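Local atomic coordinates of (S)-imine reductase (Streptomyces sp. GF3546, PDB entry 4OQY), a protein that acts as an S-selective imine reductase, probably drawing the hydride from NADPH. Residues H243-H248 and V256-V261; G118-P123 and Q170-I175; A72-L77 and A100-K105. One frame throughout, in Å; residues are numbered along the deposited sequence.

How the interactions relate
Interaction 3 lies within the Rossmann-type nucleotide-binding domain, interaction 2 ties that domain to the long helix 163-192, and interaction 1 pairs two helices of the C-terminal domain. Interactions 2 and 3 have centres about 20 Å apart, and helix 97-109 leads directly into strand 113-119. Interaction 1 is centred about 26 Å from interaction 2 and about 40 Å from interaction 3. Across the dimer interface it meets the second subunit's copy of interaction 2: His248 is hydrogen-bonded to Thr174 of the second subunit and Val244 packs on its Gln170. A bound NADPH lies about 10 Å from the Val244 side chain; that of Val119 is about 4 Å from Met14, an NADPH-site residue of this chain.

Interaction 1 of 3, residues H243-H248 and V256-V261; sequences HVLHTH and VLPAAV
The imidazole of His248 receives Pro258 CG obliquely: Pro258 CG is 3.9 Å from His248 CD2 and nearly as close to CG and CB of the same histidine. Val244 CG1, one turn earlier on the helix, sits at the edge of the ring in its plane, so the imidazole is flanked by an aliphatic group from its own helix as well as by the proline. The two side chains cross at about a right angle, and Pro258 CG and CB are the atoms of the proline nearest His248 CD2.

Pro258 is the centre of the contact. Its CB lies 4.3 Å from Val244 CG1 and 4.1 Å from Leu245 CD1. Leu245 gets there because its CG is anti to the backbone N (chi1 179°), which carries CD1 across to the second helix; the same methyl is 4.2 Å from Ala259 CB and 3.8 Å from Ala259 N, lying over the backbone just after the proline. The contact between the segments is therefore apolar packing. The hydrogen bonds near the contact lie within one helix or lead to the other subunit: His243 O accepts from both Thr247 OG1 (2.7 Å) and Thr247 N, which reach it from opposite faces of its plane, and His248 NE2 hydrogen-bonds Thr174 OG1 of the second subunit.

The segment axes approach to 9.1 Å at 158° between their directions, and the CA atoms of Leu245 and Pro258 are only 5.4 Å apart. This is the close, nearly antiparallel packing of a helical hairpin, formed by helices 234-251 and 256-270 across a short connection. Helix 163-192 of the same chain lies against it, with Gln185 touching both His248 and Pro258, while Gln170 of the second subunit packs on Val244.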
loop_
_atom_site.group_PDB
_atom_site.type_symbol
_atom_site.label_atom_id
_atom_site.label_comp_id
_atom_site.label_asym_id
_atom_site.label_seq_id
_atom_site.Cartn_x
_atom_site.Cartn_y
_atom_site.Cartn_z
ATOM N N HIS B 243 1.811 17.545 4.332
ATOM C CA HIS B 243 1.234 17.984 3.060
ATOM C C HIS B 243 0.093 17.058 2.599
ATOM O O HIS B 243 -0.939 17.535 2.107
ATOM C CB HIS B 243 2.305 18.054 1.957
ATOM C CG HIS B 243 3.275 19.185 2.119
ATOM N ND1 HIS B 243 3.090 20.195 3.036
ATOM C CD2 HIS B 243 4.410 19.500 1.449
ATOM C CE1 HIS B 243 4.077 21.068 2.950
ATOM N NE2 HIS B 243 4.894 20.668 1.997
ATOM N N VAL B 244 0.297 15.747 2.729
ATOM C CA VAL B 244 -0.754 14.768 2.442
ATOM C C VAL B 244 -2.011 15.045 3.299
ATOM O O VAL B 244 -3.117 15.147 2.796
ATOM C CB VAL B 244 -0.250 13.314 2.647
ATOM C CG1 VAL B 244 -1.412 12.325 2.630
ATOM C CG2 VAL B 244 0.768 12.923 1.565
ATOM N N LEU B 245 -1.824 15.178 4.604
ATOM C CA LEU B 245 -2.961 15.451 5.486
ATOM C C LEU B 245 -3.734 16.720 5.050
ATOM O O LEU B 245 -4.956 16.691 4.917
ATOM C CB LEU B 245 -2.495 15.542 6.962
ATOM C CG LEU B 245 -3.627 15.862 7.945
ATOM C CD1 LEU B 245 -4.713 14.797 7.868
ATOM C CD2 LEU B 245 -3.120 16.026 9.372
ATOM N N HIS B 246 -3.021 17.812 4.807
ATOM C CA HIS B 246 -3.665 19.056 4.487
ATOM C C HIS B 246 -4.349 18.978 3.142
ATOM O O HIS B 246 -5.380 19.564 2.961
ATOM C CB HIS B 246 -2.662 20.194 4.528
ATOM C CG HIS B 246 -2.174 20.511 5.909
ATOM N ND1 HIS B 246 -0.958 21.106 6.145
ATOM C CD2 HIS B 246 -2.712 20.275 7.127
ATOM C CE1 HIS B 246 -0.779 21.259 7.444
ATOM N NE2 HIS B 246 -1.835 20.764 8.066
ATOM N N THR B 247 -3.771 18.248 2.206
ATOM C CA THR B 247 -4.412 18.050 0.901
ATOM C C THR B 247 -5.794 17.422 1.036
ATOM O O THR B 247 -6.760 17.905 0.448
ATOM C CB THR B 247 -3.513 17.179 0.018
ATOM O OG1 THR B 247 -2.266 17.856 -0.166
ATOM C CG2 THR B 247 -4.163 16.913 -1.327
ATOM N N HIS B 248 -5.892 16.354 1.824
ATOM C CA HIS B 248 -7.188 15.722 2.063
ATOM C C HIS B 248 -8.155 16.593 2.869
ATOM O O HIS B 248 -9.348 16.628 2.569
ATOM C CB HIS B 248 -7.030 14.350 2.710
ATOM C CG HIS B 248 -6.340 13.366 1.821
ATOM N ND1 HIS B 248 -6.985 12.710 0.794
ATOM C CD2 HIS B 248 -5.045 12.989 1.748
ATOM C CE1 HIS B 248 -6.121 11.944 0.154
ATOM N NE2 HIS B 248 -4.939 12.092 0.717
ATOM N N VAL B 256 -9.723 10.288 8.142
ATOM C CA VAL B 256 -9.459 9.255 9.151
ATOM C C VAL B 256 -8.118 8.586 8.879
ATOM O O VAL B 256 -7.240 8.458 9.758
ATOM C CB VAL B 256 -10.614 8.216 9.225
ATOM C CG1 VAL B 256 -10.228 7.024 10.093
ATOM C CG2 VAL B 256 -11.876 8.872 9.782
ATOM N N LEU B 257 -7.932 8.183 7.635
ATOM C CA LEU B 257 -6.717 7.500 7.282
ATOM C C LEU B 257 -5.450 8.394 7.258
ATOM O O LEU B 257 -4.471 8.087 7.930
ATOM C CB LEU B 257 -6.913 6.770 5.949
ATOM C CG LEU B 257 -5.756 5.889 5.526
ATOM C CD1 LEU B 257 -5.570 4.737 6.505
ATOM C CD2 LEU B 257 -6.023 5.383 4.112
ATOM N N PRO B 258 -5.449 9.484 6.476
ATOM C CA PRO B 258 -4.249 10.324 6.558
ATOM C C PRO B 258 -4.008 10.916 7.974
ATOM O O PRO B 258 -2.870 11.169 8.330
ATOM C CB PRO B 258 -4.498 11.433 5.545
ATOM C CG PRO B 258 -5.945 11.384 5.216
ATOM C CD PRO B 258 -6.464 10.020 5.558
ATOM N N ALA B 259 -5.043 11.134 8.770
ATOM C CA ALA B 259 -4.796 11.628 10.126
ATOM C C ALA B 259 -4.062 10.585 10.945
ATOM O O ALA B 259 -3.177 10.929 11.739
ATOM C CB ALA B 259 -6.084 12.072 10.803
ATOM N N ALA B 260 -4.405 9.312 10.751
ATOM C CA ALA B 260 -3.749 8.235 11.478
ATOM C C ALA B 260 -2.300 8.106 11.076
ATOM O O ALA B 260 -1.439 7.888 11.906
ATOM C CB ALA B 260 -4.484 6.918 11.280
ATOM N N VAL B 261 -2.014 8.230 9.773
ATOM C CA VAL B 261 -0.647 8.248 9.337
ATOM C C VAL B 261 0.152 9.406 9.954
ATOM O O VAL B 261 1.279 9.235 10.399
ATOM C CB VAL B 261 -0.599 8.322 7.784
ATOM C CG1 VAL B 261 0.817 8.544 7.311
ATOM C CG2 VAL B 261 -1.224 7.066 7.199
#

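Interaction 2 of 3, residues G118-P123 and Q170-I175; sequences GVQVPP and QAQMTI
Gln172 is carried to Gln120 by an extended side chain, its CG anti to the backbone N (chi1 169°) and the chain continuing straight beyond it, so that the amide stands well clear of the helix and meets the backbone where strand 113-119 has just ended. Gln120 has its CG anti to the carbonyl carbon, which turns CG to lie, with CB, beside the incoming amide.

In the fold, the contact joins the Rossmann-type domain to the first part of helix 163-192, the long helix that leads into the C-terminal domain. Strand 113-119 runs antiparallel to strand 132-136, and Gln120 continues that pairing with a backbone hydrogen bond to Ser132. Tyr134 of the neighbouring strand touches the side chains of both glutamines, and Met210 of the second subunit packs on Gln172.

Gln172 NE2 donates to Gln120 O over 2.8 Å. The bond is bent at the hydrogen, 140°, and NE2 meets the carbonyl from the side rather than head-on, with a C=O...N angle of 110° and a position tilted from the carbonyl plane. The other arm of the amide faces carbon: Gln172 OE1 is 3.2 Å from Gln120 CG and 3.4 Å from Gln120 CB. That oxygen is buried here and has no hydrogen-bonding partner in the model. The two glutamine amide planes are nearly perpendicular, consistent with one side chain crossing the other instead of stacking on it.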
loop_
_atom_site.group_PDB
_atom_site.type_symbol
_atom_site.label_atom_id
_atom_site.label_comp_id
_atom_site.label_asym_id
_atom_site.label_seq_id
_atom_site.Cartn_x
_atom_site.Cartn_y
_atom_site.Cartn_z
ATOM N N GLY B 118 -2.616 -20.361 6.598
ATOM C CA GLY B 118 -2.981 -19.015 6.122
ATOM C C GLY B 118 -2.797 -18.917 4.601
ATOM O O GLY B 118 -1.669 -18.776 4.120
ATOM N N VAL B 119 -3.897 -19.026 3.862
ATOM C CA VAL B 119 -3.850 -19.084 2.386
ATOM C C VAL B 119 -3.579 -17.677 1.881
ATOM O O VAL B 119 -4.221 -16.725 2.315
ATOM C CB VAL B 119 -5.150 -19.669 1.790
ATOM C CG1 VAL B 119 -5.099 -19.685 0.258
ATOM C CG2 VAL B 119 -5.378 -21.079 2.332
ATOM N N GLN B 120 -2.598 -17.531 1.002
ATOM C CA GLN B 120 -2.145 -16.200 0.621
ATOM C C GLN B 120 -2.826 -15.651 -0.614
ATOM O O GLN B 120 -2.576 -14.497 -0.974
ATOM C CB GLN B 120 -0.640 -16.199 0.378
ATOM C CG GLN B 120 0.169 -16.528 1.611
ATOM C CD GLN B 120 1.555 -16.970 1.254
ATOM O OE1 GLN B 120 2.110 -16.535 0.239
ATOM N NE2 GLN B 120 2.128 -17.843 2.065
ATOM N N VAL B 121 -3.676 -16.462 -1.242
ATOM C CA VAL B 121 -4.241 -16.157 -2.531
ATOM C C VAL B 121 -5.747 -16.371 -2.546
ATOM O O VAL B 121 -6.269 -17.175 -1.792
ATOM C CB VAL B 121 -3.639 -17.059 -3.628
ATOM C CG1 VAL B 121 -2.147 -16.802 -3.789
ATOM C CG2 VAL B 121 -3.891 -18.530 -3.322
ATOM N N PRO B 122 -6.448 -15.680 -3.461
ATOM C CA PRO B 122 -7.868 -15.959 -3.683
ATOM C C PRO B 122 -8.104 -17.282 -4.457
ATOM O O PRO B 122 -7.176 -17.837 -5.084
ATOM C CB PRO B 122 -8.314 -14.761 -4.530
ATOM C CG PRO B 122 -7.108 -14.456 -5.340
ATOM C CD PRO B 122 -5.948 -14.653 -4.394
ATOM N N PRO B 123 -9.350 -17.778 -4.435
ATOM C CA PRO B 123 -9.641 -19.101 -4.977
ATOM C C PRO B 123 -9.147 -19.413 -6.390
ATOM O O PRO B 123 -8.689 -20.526 -6.602
ATOM C CB PRO B 123 -11.163 -19.168 -4.925
ATOM C CG PRO B 123 -11.509 -18.314 -3.764
ATOM C CD PRO B 123 -10.548 -17.172 -3.823
ATOM N N GLN B 170 -2.491 -12.541 9.003
ATOM C CA GLN B 170 -3.019 -11.267 9.422
ATOM C C GLN B 170 -2.049 -10.124 9.091
ATOM O O GLN B 170 -2.486 -9.009 8.890
ATOM C CB GLN B 170 -3.371 -11.273 10.920
ATOM C CG GLN B 170 -4.426 -12.312 11.349
ATOM C CD GLN B 170 -5.756 -12.202 10.612
ATOM O OE1 GLN B 170 -6.508 -13.179 10.513
ATOM N NE2 GLN B 170 -6.046 -11.038 10.076
ATOM N N ALA B 171 -0.745 -10.395 9.061
ATOM C CA ALA B 171 0.226 -9.381 8.615
ATOM C C ALA B 171 -0.029 -9.040 7.156
ATOM O O ALA B 171 -0.058 -7.874 6.768
ATOM C CB ALA B 171 1.655 -9.857 8.823
ATOM N N GLN B 172 -0.203 -10.079 6.353
ATOM C CA GLN B 172 -0.536 -9.901 4.940
ATOM C C GLN B 172 -1.816 -9.073 4.762
ATOM O O GLN B 172 -1.859 -8.171 3.941
ATOM C CB GLN B 172 -0.632 -11.275 4.245
ATOM C CG GLN B 172 -1.229 -11.285 2.851
ATOM C CD GLN B 172 -1.245 -12.678 2.219
ATOM O OE1 GLN B 172 -0.432 -13.557 2.548
ATOM N NE2 GLN B 172 -2.170 -12.878 1.281
ATOM N N MET B 173 -2.843 -9.353 5.563
ATOM C CA MET B 173 -4.106 -8.654 5.425
ATOM C C MET B 173 -4.003 -7.226 5.959
ATOM O O MET B 173 -4.692 -6.357 5.459
ATOM C CB MET B 173 -5.250 -9.452 6.048
ATOM C CG MET B 173 -5.491 -10.803 5.377
ATOM S SD MET B 173 -5.488 -10.766 3.578
ATOM C CE MET B 173 -7.039 -9.889 3.358
ATOM N N THR B 174 -3.102 -6.970 6.912
ATOM C CA THR B 174 -2.835 -5.601 7.371
ATOM C C THR B 174 -2.385 -4.695 6.215
ATOM O O THR B 174 -2.926 -3.602 5.975
ATOM C CB THR B 174 -1.744 -5.587 8.486
ATOM O OG1 THR B 174 -2.151 -6.406 9.589
ATOM C CG2 THR B 174 -1.474 -4.182 8.963
ATOM N N ILE B 175 -1.389 -5.169 5.497
ATOM C CA ILE B 175 -0.873 -4.467 4.342
ATOM C C ILE B 175 -1.917 -4.381 3.233
ATOM O O ILE B 175 -2.085 -3.324 2.622
ATOM C CB ILE B 175 0.397 -5.155 3.832
ATOM C CG1 ILE B 175 1.498 -5.013 4.881
ATOM C CG2 ILE B 175 0.824 -4.586 2.483
ATOM C CD1 ILE B 175 2.687 -5.926 4.650
#

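Interaction 3 of 3, residues A72-L77 and A100-K105; sequences AVYAIL and AREAAK
Tyr74 brings its hydroxyl end to the helix of Ala103: Tyr74 OH is 3.3 Å from Ala103 CA and 3.5 Å from Ala103 CB. The methyl group meets the ring obliquely, with Ala103 CB 4.4 Å from Tyr74 CZ. On the adjacent residue, Glu102 CG lies 3.9 Å from Tyr74 OH.

A water completes this first shell. It sits in the plane of the tyrosine ring at its edge, 2.5 Å from Tyr74 OH, whose proton it accepts, and 2.5 Å from Glu102 OE1, to which it donates. The carboxylate arrives through an extended chain, its CG anti to the backbone N (chi1 169°), but Glu102 OE1 is still 4.0 Å from Tyr74 OH, too far for a direct bond.

Trp106, one turn beyond Glu102, forms a T-shaped (edge-to-face) stack with the Tyr74 ring. Behind the contact, Ala103 packs against His114 of strand 113-119 and Tyr70. Helices 70-77 and 97-109 are neighbours in the Rossmann-type domain, successive in the chain with strand 88-91 between them. Arg101 pairs with Asp98 within its own helix, and reaches outward to Asp161 and, by a hydrogen bond, Asn193 of the second subunit.

One water thus bridges phenol and carboxylate, though both distances are doubtfully short and bond strength should not be read from them; the carboxylate, if ionised, would probably polarise the water and, through it, the Tyr74 hydroxyl as donor.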
loop_
_atom_site.group_PDB
_atom_site.type_symbol
_atom_site.label_atom_id
_atom_site.label_comp_id
_atom_site.label_asym_id
_atom_site.label_seq_id
_atom_site.Cartn_x
_atom_site.Cartn_y
_atom_site.Cartn_z
ATOM N N ALA B 72 -17.448 -20.459 12.970
ATOM C CA ALA B 72 -18.013 -21.417 12.022
ATOM C C ALA B 72 -17.414 -22.806 12.193
ATOM O O ALA B 72 -18.112 -23.813 12.134
ATOM C CB ALA B 72 -17.766 -20.947 10.596
ATOM N N VAL B 73 -16.110 -22.841 12.428
ATOM C CA VAL B 73 -15.409 -24.064 12.746
ATOM C C VAL B 73 -15.994 -24.760 13.994
ATOM O O VAL B 73 -16.323 -25.943 13.947
ATOM C CB VAL B 73 -13.913 -23.786 12.960
ATOM C CG1 VAL B 73 -13.205 -25.015 13.518
ATOM C CG2 VAL B 73 -13.265 -23.344 11.658
ATOM N N TYR B 74 -16.102 -24.032 15.097
ATOM C CA TYR B 74 -16.673 -24.600 16.318
ATOM C C TYR B 74 -18.130 -25.031 16.181
ATOM O O TYR B 74 -18.519 -26.060 16.710
ATOM C CB TYR B 74 -16.551 -23.625 17.479
ATOM C CG TYR B 74 -15.124 -23.456 17.952
ATOM C CD1 TYR B 74 -14.371 -24.552 18.356
ATOM C CD2 TYR B 74 -14.524 -22.198 17.986
ATOM C CE1 TYR B 74 -13.063 -24.400 18.800
ATOM C CE2 TYR B 74 -13.223 -22.034 18.417
ATOM C CZ TYR B 74 -12.502 -23.137 18.814
ATOM O OH TYR B 74 -11.219 -22.949 19.243
ATOM N N ALA B 75 -18.923 -24.260 15.449
ATOM C CA ALA B 75 -20.317 -24.622 15.222
ATOM C C ALA B 75 -20.420 -25.983 14.567
ATOM O O ALA B 75 -21.282 -26.776 14.905
ATOM C CB ALA B 75 -21.000 -23.581 14.361
ATOM N N ILE B 76 -19.535 -26.254 13.617
ATOM C CA ILE B 76 -19.552 -27.536 12.934
ATOM C C ILE B 76 -18.944 -28.653 13.798
ATOM O O ILE B 76 -19.477 -29.756 13.830
ATOM C CB ILE B 76 -18.848 -27.442 11.557
ATOM C CG1 ILE B 76 -19.718 -26.590 10.627
ATOM C CG2 ILE B 76 -18.622 -28.834 10.975
ATOM C CD1 ILE B 76 -19.080 -26.180 9.319
ATOM N N LEU B 77 -17.849 -28.376 14.507
ATOM C CA LEU B 77 -17.098 -29.442 15.175
ATOM C C LEU B 77 -17.513 -29.737 16.624
ATOM O O LEU B 77 -17.411 -30.885 17.057
ATOM C CB LEU B 77 -15.584 -29.193 15.064
ATOM C CG LEU B 77 -15.044 -29.210 13.616
ATOM C CD1 LEU B 77 -13.537 -28.995 13.604
ATOM C CD2 LEU B 77 -15.390 -30.499 12.888
ATOM N N ALA B 100 -6.250 -19.334 16.979
ATOM C CA ALA B 100 -5.526 -20.512 16.483
ATOM C C ALA B 100 -4.905 -21.310 17.643
ATOM O O ALA B 100 -4.967 -22.544 17.676
ATOM C CB ALA B 100 -4.450 -20.092 15.481
ATOM N N ARG B 101 -4.315 -20.593 18.596
ATOM C CA ARG B 101 -3.677 -21.236 19.743
ATOM C C ARG B 101 -4.716 -21.981 20.563
ATOM O O ARG B 101 -4.499 -23.121 20.979
ATOM C CB ARG B 101 -2.942 -20.203 20.595
ATOM C CG ARG B 101 -1.679 -19.703 19.925
ATOM C CD ARG B 101 -1.152 -18.421 20.539
ATOM N NE ARG B 101 0.058 -17.979 19.846
ATOM C CZ ARG B 101 0.384 -16.721 19.553
ATOM N NH1 ARG B 101 -0.398 -15.699 19.874
ATOM N NH2 ARG B 101 1.524 -16.488 18.914
ATOM N N GLU B 102 -5.861 -21.344 20.768
ATOM C CA GLU B 102 -6.947 -21.949 21.518
ATOM C C GLU B 102 -7.492 -23.177 20.792
ATOM O O GLU B 102 -7.779 -24.201 21.398
ATOM C CB GLU B 102 -8.032 -20.893 21.753
ATOM C CG GLU B 102 -9.374 -21.372 22.298
ATOM C CD GLU B 102 -10.352 -20.217 22.459
ATOM O OE1 GLU B 102 -10.839 -19.680 21.434
ATOM O OE2 GLU B 102 -10.638 -19.838 23.622
ATOM N N ALA B 103 -7.648 -23.063 19.476
ATOM C CA ALA B 103 -8.179 -24.166 18.698
ATOM C C ALA B 103 -7.274 -25.383 18.720
ATOM O O ALA B 103 -7.764 -26.511 18.795
ATOM C CB ALA B 103 -8.457 -23.716 17.282
ATOM N N ALA B 104 -5.963 -25.164 18.657
ATOM C CA ALA B 104 -4.993 -26.268 18.730
ATOM C C ALA B 104 -5.114 -27.057 20.044
ATOM O O ALA B 104 -5.133 -28.302 20.045
ATOM C CB ALA B 104 -3.581 -25.743 18.551
ATOM N N LYS B 105 -5.209 -26.319 21.149
ATOM C CA LYS B 105 -5.442 -26.910 22.460
ATOM C C LYS B 105 -6.756 -27.695 22.531
ATOM O O LYS B 105 -6.818 -28.794 23.079
ATOM C CB LYS B 105 -5.533 -25.801 23.516
ATOM C CG LYS B 105 -4.262 -25.046 23.868
ATOM C CD LYS B 105 -4.614 -23.918 24.820
ATOM C CE LYS B 105 -3.450 -23.373 25.620
ATOM N NZ LYS B 105 -2.726 -22.376 24.801
HETATM O O HOH W 1 -10.286 -20.621 19.152
#